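Local structure of gamma-glutamyl-gamma-aminobutyrate hydrolase PuuD (Escherichia coli, 6VTV) at residues Pro12-Val17 and Leu66-Pro72; Pro113-Ile117 and Leu240-Phe244; Val153-Tyr157 and His226-Asn230; Val183-His187 and Gly207-Ala211. The protein hydrolyses the gamma-glutamyl linkage of gamma-glutamyl-gamma-aminobutyrate, releasing 4-aminobutanoate and glutamate in the last step of the conversion of putrescine to 4-aminobutanoate. One frame throughout, in Å; residues are numbered along the deposited sequence.

Overall arrangement
Interactions 1 and 2 lie in the buried core and share one sheet: strand 68-71, paired with strand 13-17 in interaction 1, is also the parallel neighbour of strand 114-117, which interaction 2 covers with helix 235-254. Backbone hydrogen bonds dominate interaction 1, hydrocarbon and aromatic packing interaction 2. Interaction 3, partly open to the surface, clusters the rings of Tyr157, Trp229 and His226; His226 and Glu228 are predicted active-site residues. Ile117 and Phe241 of interaction 2 touch the same loop from the core side. Interaction 4 is buried yet polar, its segments joined mainly through a manganese ion. Asn184 ties interactions 3 and 4 together through a probable hydrogen bond from His226 N; their centres are about 13 Å apart.

Interaction 1. Residues Pro12-Val17 and Leu66-Pro72; sequences PVIGVV and LDGIYLP
Two neighbouring parallel strands of the central sheet in this class I glutamine amidotransferase-like fold pair here, within Pro12-Val17 and Leu66-Pro72. Gly15 is held through both its backbone N and its O: the N gives a bond to Gly68 O (2.9 Å), and the O accepts one from Tyr70 N (2.8 Å). Val17 N continues the ladder to Tyr70 O, 3.1 Å away. At the start of the pairing a side chain takes over, with Val13 N bonding Asp67 OD2 at 2.7 Å on the anti side of the carboxylate, while Asp67 N returns a bond to Val13 O (2.8 Å). This reciprocal grip holds the carboxylate beside the start of strand 13-17, where its OD1 also forms a salt bridge with Lys255.

On one face, Val16 lies alongside Tyr70 and points the same way. With CG1 anti to the backbone N (chi1 -166°), this methyl reaches Tyr70 CD2 at 3.4 Å and Pro72 CG at 3.6 Å. Ile14 CG2 packs on Tyr70 CB. Beyond the pair, strand 45-49 bonds to the other edge of strand 13-23, strand 114-117 flanks strand 68-71, and helices 33-42 and 235-254 pack against Ile14 and Tyr70, with helix 94-109 against Val17 and Leu71.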
# COMPACT_ATOMS: atom_id res chain seq x y z
N PRO B 12 12.65 -11.70 -0.73
CA PRO B 12 11.91 -11.64 -1.99
C PRO B 12 10.85 -10.55 -1.97
O PRO B 12 10.23 -10.27 -0.94
CB PRO B 12 11.28 -13.03 -2.10
CG PRO B 12 12.10 -13.90 -1.21
CD PRO B 12 12.56 -13.02 -0.09
N VAL B 13 10.63 -9.94 -3.13
CA VAL B 13 9.62 -8.90 -3.28
C VAL B 13 8.25 -9.56 -3.36
O VAL B 13 7.99 -10.37 -4.25
CB VAL B 13 9.89 -8.03 -4.51
CG1 VAL B 13 8.83 -6.94 -4.63
CG2 VAL B 13 11.28 -7.44 -4.46
N ILE B 14 7.37 -9.20 -2.43
CA ILE B 14 6.02 -9.76 -2.36
C ILE B 14 5.02 -8.67 -2.69
O ILE B 14 4.93 -7.66 -1.97
CB ILE B 14 5.73 -10.37 -0.97
CG1 ILE B 14 6.87 -11.31 -0.55
CG2 ILE B 14 4.41 -11.10 -0.98
CD1 ILE B 14 7.10 -12.46 -1.50
N GLY B 15 4.29 -8.85 -3.78
CA GLY B 15 3.21 -7.94 -4.13
C GLY B 15 1.95 -8.27 -3.36
O GLY B 15 1.45 -9.39 -3.43
N VAL B 16 1.41 -7.29 -2.64
CA VAL B 16 0.25 -7.50 -1.77
C VAL B 16 -0.92 -6.71 -2.33
O VAL B 16 -0.87 -5.48 -2.42
CB VAL B 16 0.55 -7.08 -0.32
CG1 VAL B 16 -0.53 -7.61 0.60
CG2 VAL B 16 1.91 -7.60 0.11
N VAL B 17 -1.99 -7.43 -2.70
CA VAL B 17 -3.18 -6.79 -3.25
C VAL B 17 -3.90 -6.04 -2.14
O VAL B 17 -4.16 -6.59 -1.06
CB VAL B 17 -4.08 -7.83 -3.92
CG1 VAL B 17 -5.46 -7.23 -4.22
CG2 VAL B 17 -3.44 -8.34 -5.20
N LEU B 66 8.15 -8.80 -9.15
CA LEU B 66 7.51 -9.48 -8.04
C LEU B 66 7.99 -10.93 -7.97
O LEU B 66 7.95 -11.65 -8.98
CB LEU B 66 5.99 -9.44 -8.17
CG LEU B 66 5.36 -8.06 -8.29
CD1 LEU B 66 3.87 -8.17 -8.60
CD2 LEU B 66 5.58 -7.27 -7.01
N ASP B 67 8.45 -11.35 -6.79
CA ASP B 67 8.83 -12.73 -6.56
C ASP B 67 7.70 -13.56 -5.96
O ASP B 67 7.85 -14.78 -5.84
CB ASP B 67 10.06 -12.80 -5.65
CG ASP B 67 11.19 -11.90 -6.12
OD1 ASP B 67 11.57 -12.00 -7.31
OD2 ASP B 67 11.71 -11.11 -5.31
N GLY B 68 6.60 -12.93 -5.58
CA GLY B 68 5.46 -13.64 -5.02
C GLY B 68 4.26 -12.73 -4.95
O GLY B 68 4.38 -11.50 -4.89
N ILE B 69 3.08 -13.35 -4.97
CA ILE B 69 1.81 -12.64 -4.92
C ILE B 69 1.11 -13.01 -3.61
O ILE B 69 1.03 -14.19 -3.26
CB ILE B 69 0.92 -12.97 -6.13
CG1 ILE B 69 1.65 -12.65 -7.43
CG2 ILE B 69 -0.39 -12.18 -6.06
CD1 ILE B 69 2.21 -11.25 -7.50
N TYR B 70 0.59 -12.00 -2.92
CA TYR B 70 0.02 -12.16 -1.58
C TYR B 70 -1.40 -11.61 -1.62
O TYR B 70 -1.61 -10.41 -1.83
CB TYR B 70 0.87 -11.42 -0.55
CG TYR B 70 0.49 -11.62 0.90
CD1 TYR B 70 -0.04 -12.82 1.36
CD2 TYR B 70 0.68 -10.59 1.82
CE1 TYR B 70 -0.38 -12.99 2.69
CE2 TYR B 70 0.34 -10.75 3.15
CZ TYR B 70 -0.18 -11.95 3.58
OH TYR B 70 -0.51 -12.09 4.91
N LEU B 71 -2.39 -12.49 -1.42
CA LEU B 71 -3.80 -12.11 -1.46
C LEU B 71 -4.37 -12.11 -0.05
O LEU B 71 -4.75 -13.18 0.46
CB LEU B 71 -4.59 -13.06 -2.36
CG LEU B 71 -4.15 -13.20 -3.81
CD1 LEU B 71 -5.12 -14.10 -4.55
CD2 LEU B 71 -4.05 -11.85 -4.50
N PRO B 72 -4.46 -10.97 0.63
CA PRO B 72 -5.01 -10.95 1.98
C PRO B 72 -6.51 -11.17 1.98
O PRO B 72 -7.19 -11.04 0.96
CB PRO B 72 -4.66 -9.55 2.50
CG PRO B 72 -3.68 -8.98 1.50
CD PRO B 72 -3.99 -9.64 0.20

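Interaction 2. Residues Pro113-Ile117 and Leu240-Phe244; sequences PIFAI and LFEGF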
# COMPACT_ATOMS: atom_id res chain seq x y z
N PRO B 113 4.91 -17.66 -7.32
CA PRO B 113 4.22 -18.20 -6.14
C PRO B 113 3.11 -17.29 -5.66
O PRO B 113 3.22 -16.06 -5.70
CB PRO B 113 5.35 -18.31 -5.10
CG PRO B 113 6.60 -18.42 -5.91
CD PRO B 113 6.36 -17.56 -7.12
N ILE B 114 2.01 -17.91 -5.21
CA ILE B 114 0.85 -17.20 -4.70
C ILE B 114 0.49 -17.78 -3.34
O ILE B 114 0.46 -19.00 -3.15
CB ILE B 114 -0.36 -17.30 -5.65
CG1 ILE B 114 0.03 -16.89 -7.07
CG2 ILE B 114 -1.52 -16.46 -5.14
CD1 ILE B 114 -1.07 -17.11 -8.09
N PHE B 115 0.21 -16.90 -2.38
CA PHE B 115 -0.34 -17.28 -1.08
C PHE B 115 -1.57 -16.43 -0.83
O PHE B 115 -1.48 -15.20 -0.76
CB PHE B 115 0.69 -17.11 0.04
CG PHE B 115 0.23 -17.66 1.36
CD1 PHE B 115 -0.47 -18.86 1.42
CD2 PHE B 115 0.50 -16.99 2.54
CE1 PHE B 115 -0.89 -19.37 2.63
CE2 PHE B 115 0.08 -17.50 3.76
CZ PHE B 115 -0.62 -18.69 3.80
N ALA B 116 -2.72 -17.09 -0.69
CA ALA B 116 -4.01 -16.42 -0.60
C ALA B 116 -4.69 -16.77 0.72
O ALA B 116 -4.65 -17.92 1.17
CB ALA B 116 -4.90 -16.82 -1.78
N ILE B 117 -5.33 -15.77 1.33
CA ILE B 117 -5.94 -15.90 2.65
C ILE B 117 -7.40 -15.49 2.56
O ILE B 117 -7.71 -14.39 2.09
CB ILE B 117 -5.20 -15.05 3.69
CG1 ILE B 117 -3.79 -15.59 3.93
CG2 ILE B 117 -5.99 -15.00 5.00
CD1 ILE B 117 -3.00 -14.81 4.96
N LEU B 240 3.42 -22.03 7.21
CA LEU B 240 2.78 -21.66 5.95
C LEU B 240 3.47 -20.46 5.31
O LEU B 240 3.78 -20.48 4.11
CB LEU B 240 1.30 -21.35 6.18
CG LEU B 240 0.41 -22.53 6.56
CD1 LEU B 240 -1.00 -22.06 6.84
CD2 LEU B 240 0.42 -23.58 5.47
N PHE B 241 3.72 -19.42 6.09
CA PHE B 241 4.43 -18.26 5.56
C PHE B 241 5.88 -18.59 5.25
O PHE B 241 6.45 -18.07 4.28
CB PHE B 241 4.34 -17.09 6.55
CG PHE B 241 3.01 -16.38 6.52
CD1 PHE B 241 2.70 -15.47 5.52
CD2 PHE B 241 2.06 -16.64 7.50
CE1 PHE B 241 1.48 -14.83 5.50
CE2 PHE B 241 0.84 -16.01 7.48
CZ PHE B 241 0.54 -15.10 6.48
N GLU B 242 6.51 -19.46 6.05
CA GLU B 242 7.87 -19.88 5.74
C GLU B 242 7.92 -20.63 4.42
O GLU B 242 8.84 -20.41 3.61
CB GLU B 242 8.42 -20.74 6.88
CG GLU B 242 9.10 -19.94 8.01
CD GLU B 242 9.28 -20.79 9.25
OE1 GLU B 242 9.66 -20.27 10.32
OE2 GLU B 242 9.01 -22.01 9.15
N GLY B 243 6.92 -21.48 4.16
CA GLY B 243 6.90 -22.21 2.90
C GLY B 243 6.64 -21.32 1.70
O GLY B 243 7.18 -21.55 0.62
N PHE B 244 5.81 -20.28 1.88
CA PHE B 244 5.58 -19.32 0.80
C PHE B 244 6.87 -18.59 0.43
O PHE B 244 7.22 -18.49 -0.75
CB PHE B 244 4.50 -18.33 1.23
CG PHE B 244 4.28 -17.21 0.26
CD1 PHE B 244 4.16 -17.46 -1.10
CD2 PHE B 244 4.19 -15.90 0.70
CE1 PHE B 244 3.96 -16.44 -1.99
CE2 PHE B 244 3.99 -14.87 -0.19
CZ PHE B 244 3.87 -15.14 -1.54
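Phe115 is the main bump between strand 114-117 and helix 235-254, fitting into a hollow lined by Leu240, Phe241 and Phe244. The strand and helix segments run nearly antiparallel, at 152°, with their axes 9.5 Å apart at closest approach. Phe115 has its ring anti to the backbone N (chi1 -172°), which carries CE2 out to the helix; there its edge meets the face of Phe241 in a T-shaped pair, centroids 5.0 Å apart and planes at 90°. CE2 sits off-centre, toward the rim of that face, 3.5 Å from Phe241 CE1.

The root of the same side chain fills a second hollow: Phe115 CB stands over the centre of the Phe244 ring, 3.6 Å from its centroid, in a CH-pi contact. Pro113 CB touches Phe244 CE1 at 3.9 Å, while Leu240 CB abuts Phe115 CZ. Ile117 CD1 is a smaller bump, reaching Phe241 CZ at 3.9 Å.

The three phenylalanines thus form an aromatic cluster between the sheet and helix 235-254. Strand 68-71 adds Tyr70 against Ile117 and Phe241, helix 33-42 packs on Phe241 and Phe244, and the loop at Pro227 touches Phe115 and Ile117.

Interaction 3. Residues Val153-Tyr157 and His226-Asn230; sequences VEQQY and HPEWN
The Tyr157 ring lies with one face against the Trp229 indole, and its edge meets the face of His226; the three form an aromatic cluster beside the predicted Cys-His-Glu triad of the peptidase C26 family. The stack on Trp229 is offset: Tyr157 and the six-membered ring have centroids 4.5 Å apart and planes at 18°, with Trp229 CE3 over the rim of the tyrosine. Tyr157 CB lies over the five-membered ring of the indole, 3.4 Å from its centroid, in a CH-pi contact. Asn230 OD1 lies over the opposite face. The T-shaped pair with His226 is nearly perpendicular, planes at 88°, and brings Tyr157 CE2 within 3.7 Å of His226 ND1.

Trp229 extends from the type I turn His226-Trp229 with CG anti to the backbone N (chi1 177°), which directs the indole to the short helix 153-156. There Val153 CG1 touches its far corner, 3.7 Å from CH2. Val153 also packs on His26 of the second subunit.

His226 ND1 gives a bond to Glu228 OE2 in the plane of the imidazole, which limits rotation of that ring. The same OE2 has a salt bridge to Lys34, whose NZ also bonds Tyr157 OH; one lysine therefore anchors both segments. His226 also touches Cys118, the predicted nucleophile. At the indole N-H a water bridges the segments, accepting from Trp229 NE1 at 3.1 Å and donating to Glu154 O at 3.2 Å.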
# COMPACT_ATOMS: atom_id res chain seq x y z
N VAL B 153 -11.90 -8.33 19.27
CA VAL B 153 -11.17 -8.79 18.09
C VAL B 153 -10.42 -10.08 18.38
O VAL B 153 -10.38 -10.99 17.54
CB VAL B 153 -10.22 -7.68 17.59
CG1 VAL B 153 -9.18 -8.24 16.64
CG2 VAL B 153 -11.00 -6.56 16.93
N GLU B 154 -9.82 -10.19 19.57
CA GLU B 154 -9.03 -11.37 19.90
C GLU B 154 -9.89 -12.64 19.90
O GLU B 154 -9.43 -13.70 19.47
CB GLU B 154 -8.34 -11.19 21.25
CG GLU B 154 -7.78 -9.79 21.49
CD GLU B 154 -8.80 -8.83 22.08
OE1 GLU B 154 -9.30 -9.09 23.19
OE2 GLU B 154 -9.10 -7.81 21.43
N GLN B 155 -11.13 -12.54 20.37
CA GLN B 155 -12.01 -13.71 20.35
C GLN B 155 -12.44 -14.06 18.93
O GLN B 155 -12.64 -15.24 18.62
CB GLN B 155 -13.24 -13.47 21.22
CG GLN B 155 -12.97 -12.71 22.52
CD GLN B 155 -12.02 -13.44 23.46
OE1 GLN B 155 -11.84 -14.65 23.36
NE2 GLN B 155 -11.42 -12.70 24.38
N GLN B 156 -12.58 -13.05 18.06
CA GLN B 156 -13.00 -13.31 16.69
C GLN B 156 -11.98 -14.14 15.94
O GLN B 156 -12.34 -14.94 15.06
CB GLN B 156 -13.26 -11.99 15.96
CG GLN B 156 -14.25 -11.07 16.64
CD GLN B 156 -14.49 -9.79 15.85
OE1 GLN B 156 -14.15 -9.71 14.67
NE2 GLN B 156 -15.08 -8.79 16.50
N TYR B 157 -10.69 -13.98 16.26
CA TYR B 157 -9.62 -14.70 15.59
C TYR B 157 -9.15 -15.92 16.38
O TYR B 157 -8.15 -16.54 16.01
CB TYR B 157 -8.44 -13.75 15.32
CG TYR B 157 -8.67 -12.84 14.14
CD1 TYR B 157 -9.41 -11.67 14.27
CD2 TYR B 157 -8.16 -13.15 12.89
CE1 TYR B 157 -9.62 -10.83 13.19
CE2 TYR B 157 -8.37 -12.31 11.80
CZ TYR B 157 -9.10 -11.16 11.96
OH TYR B 157 -9.31 -10.33 10.88
N HIS B 226 -7.30 -17.56 8.75
CA HIS B 226 -6.47 -16.36 8.84
C HIS B 226 -5.16 -16.71 9.55
O HIS B 226 -5.04 -16.51 10.77
CB HIS B 226 -7.20 -15.23 9.56
CG HIS B 226 -8.21 -14.53 8.71
ND1 HIS B 226 -8.05 -13.23 8.28
CD2 HIS B 226 -9.40 -14.94 8.21
CE1 HIS B 226 -9.09 -12.88 7.55
NE2 HIS B 226 -9.93 -13.90 7.50
N PRO B 227 -4.17 -17.22 8.82
CA PRO B 227 -2.87 -17.51 9.45
C PRO B 227 -2.05 -16.26 9.74
O PRO B 227 -1.05 -16.36 10.46
CB PRO B 227 -2.18 -18.41 8.42
CG PRO B 227 -2.75 -17.97 7.11
CD PRO B 227 -4.17 -17.54 7.38
N GLU B 228 -2.43 -15.10 9.21
CA GLU B 228 -1.69 -13.88 9.49
C GLU B 228 -1.86 -13.41 10.93
O GLU B 228 -1.06 -12.60 11.41
CB GLU B 228 -2.12 -12.77 8.53
CG GLU B 228 -3.36 -12.00 8.99
CD GLU B 228 -4.65 -12.71 8.66
OE1 GLU B 228 -4.60 -13.84 8.12
OE2 GLU B 228 -5.73 -12.15 8.95
N TRP B 229 -2.88 -13.90 11.63
CA TRP B 229 -3.18 -13.46 12.99
C TRP B 229 -2.08 -13.92 13.94
O TRP B 229 -1.97 -15.11 14.24
CB TRP B 229 -4.54 -14.00 13.43
CG TRP B 229 -4.89 -13.66 14.84
CD1 TRP B 229 -4.91 -14.52 15.90
CD2 TRP B 229 -5.27 -12.38 15.34
NE1 TRP B 229 -5.29 -13.84 17.04
CE2 TRP B 229 -5.51 -12.53 16.72
CE3 TRP B 229 -5.44 -11.12 14.76
CZ2 TRP B 229 -5.91 -11.47 17.53
CZ3 TRP B 229 -5.83 -10.06 15.57
CH2 TRP B 229 -6.06 -10.24 16.94
N ASN B 230 -1.27 -12.97 14.42
CA ASN B 230 -0.16 -13.25 15.33
C ASN B 230 0.67 -14.43 14.83
O ASN B 230 0.97 -15.37 15.57
CB ASN B 230 -0.66 -13.49 16.75
CG ASN B 230 -1.31 -12.27 17.36
OD1 ASN B 230 -2.48 -12.30 17.76
ND2 ASN B 230 -0.56 -11.17 17.43
O HOH W 1 -6.59 -15.09 19.55

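Interaction 4. Residues Val183-His187 and Gly207-Ala211; sequences VNSLH and GLVEA. With MN (manganese (II) ion), chain D.
Glu210 and His187 bury the most surface here and meet at a manganese ion rather than through a direct bond. Glu210 OE2 and His187 NE2 each bind the metal at 2.2 Å. As adjacent ligands, Glu210 OE2 and His187 NE2 lie 3.1 Å apart. The ring and carboxylate planes are turned 62° from each other. His187 has its ring between the backbone N and the carbonyl carbon (chi1 58°), which swings NE2 to the metal; a hydrogen bond between His187 ND1 and Gln189 O holds the ring's rotation. Leu208 CD2 packs in the plane of the imidazole at its edge, 3.7 Å from His187 CE1.

Glu210 binds with one oxygen. Its chain bends at chi2 (-95°), which turns the carboxylate to the ion, while OE1 stays 3.4 Å from the metal and instead accepts a bond from a water at 2.6 Å. That water is itself a manganese ligand and donates its other hydrogen to Asn184 O, so it links the two segments a second time. Metal binding would be expected to polarise it. Ser185 OG supplies another ligand at 2.2 Å, from the same loop as His187.

His145 and His161 complete the six-ligand site. His187 also lies close to Cys118, the predicted nucleophile, which places the metal near the predicted active site, with the His226 side chain about 8 Å from it. Around it, strand 161-165 supplies His161 and packs on Val183 through His161 and Val163. Glu210 and Ala211 form a classic beta bulge opposite Ala202 of strand 198-203, the antiparallel neighbour of strand 209-214.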
# COMPACT_ATOMS: atom_id res chain seq x y z
N VAL B 183 -7.99 -24.17 13.34
CA VAL B 183 -7.87 -22.91 12.61
C VAL B 183 -8.98 -21.98 13.08
O VAL B 183 -10.03 -22.43 13.56
CB VAL B 183 -7.95 -23.11 11.08
CG1 VAL B 183 -6.81 -24.00 10.59
CG2 VAL B 183 -9.30 -23.70 10.69
N ASN B 184 -8.75 -20.68 12.95
CA ASN B 184 -9.82 -19.72 13.15
C ASN B 184 -10.74 -19.73 11.93
O ASN B 184 -10.47 -20.37 10.91
CB ASN B 184 -9.26 -18.33 13.43
CG ASN B 184 -8.24 -17.88 12.40
OD1 ASN B 184 -8.29 -18.27 11.23
ND2 ASN B 184 -7.28 -17.06 12.84
N SER B 185 -11.85 -19.00 12.03
CA SER B 185 -12.83 -18.97 10.95
C SER B 185 -13.58 -17.65 11.01
O SER B 185 -14.23 -17.35 12.02
CB SER B 185 -13.80 -20.15 11.06
OG SER B 185 -14.54 -20.33 9.87
N LEU B 186 -13.49 -16.86 9.94
CA LEU B 186 -14.16 -15.57 9.85
C LEU B 186 -14.67 -15.36 8.42
O LEU B 186 -14.28 -14.43 7.72
CB LEU B 186 -13.23 -14.43 10.27
CG LEU B 186 -12.51 -14.48 11.62
CD1 LEU B 186 -11.17 -15.17 11.48
CD2 LEU B 186 -12.33 -13.08 12.18
N HIS B 187 -15.57 -16.23 7.98
CA HIS B 187 -16.06 -16.16 6.61
C HIS B 187 -17.51 -16.63 6.54
O HIS B 187 -17.86 -17.66 7.13
CB HIS B 187 -15.19 -16.98 5.66
CG HIS B 187 -15.07 -18.42 6.03
ND1 HIS B 187 -15.66 -19.43 5.29
CD2 HIS B 187 -14.43 -19.04 7.05
CE1 HIS B 187 -15.39 -20.60 5.84
NE2 HIS B 187 -14.64 -20.39 6.91
N GLY B 207 -17.10 -31.01 5.60
CA GLY B 207 -16.83 -31.21 4.19
C GLY B 207 -16.49 -29.95 3.42
O GLY B 207 -16.10 -30.06 2.25
N LEU B 208 -16.62 -28.77 4.03
CA LEU B 208 -16.31 -27.53 3.33
C LEU B 208 -14.82 -27.44 3.03
O LEU B 208 -13.99 -27.69 3.90
CB LEU B 208 -16.75 -26.33 4.17
CG LEU B 208 -16.56 -24.97 3.49
CD1 LEU B 208 -17.67 -24.71 2.47
CD2 LEU B 208 -16.50 -23.84 4.51
N VAL B 209 -14.50 -27.07 1.79
CA VAL B 209 -13.11 -26.92 1.40
C VAL B 209 -12.53 -25.69 2.08
O VAL B 209 -13.05 -24.57 1.93
CB VAL B 209 -12.97 -26.82 -0.13
CG1 VAL B 209 -11.55 -26.48 -0.51
CG2 VAL B 209 -13.41 -28.13 -0.78
N GLU B 210 -11.47 -25.88 2.85
CA GLU B 210 -10.83 -24.79 3.59
C GLU B 210 -9.45 -24.44 3.05
O GLU B 210 -8.84 -23.47 3.53
CB GLU B 210 -10.73 -25.15 5.08
CG GLU B 210 -12.05 -25.02 5.84
CD GLU B 210 -12.20 -23.68 6.53
OE1 GLU B 210 -11.16 -23.06 6.85
OE2 GLU B 210 -13.34 -23.25 6.76
N ALA B 211 -8.93 -25.19 2.08
CA ALA B 211 -7.62 -24.91 1.51
C ALA B 211 -7.53 -25.58 0.14
O ALA B 211 -7.99 -26.71 -0.03
CB ALA B 211 -6.49 -25.39 2.42
MN MN D . -13.99 -21.92 8.38
O HOH W 2 -11.84 -21.12 8.36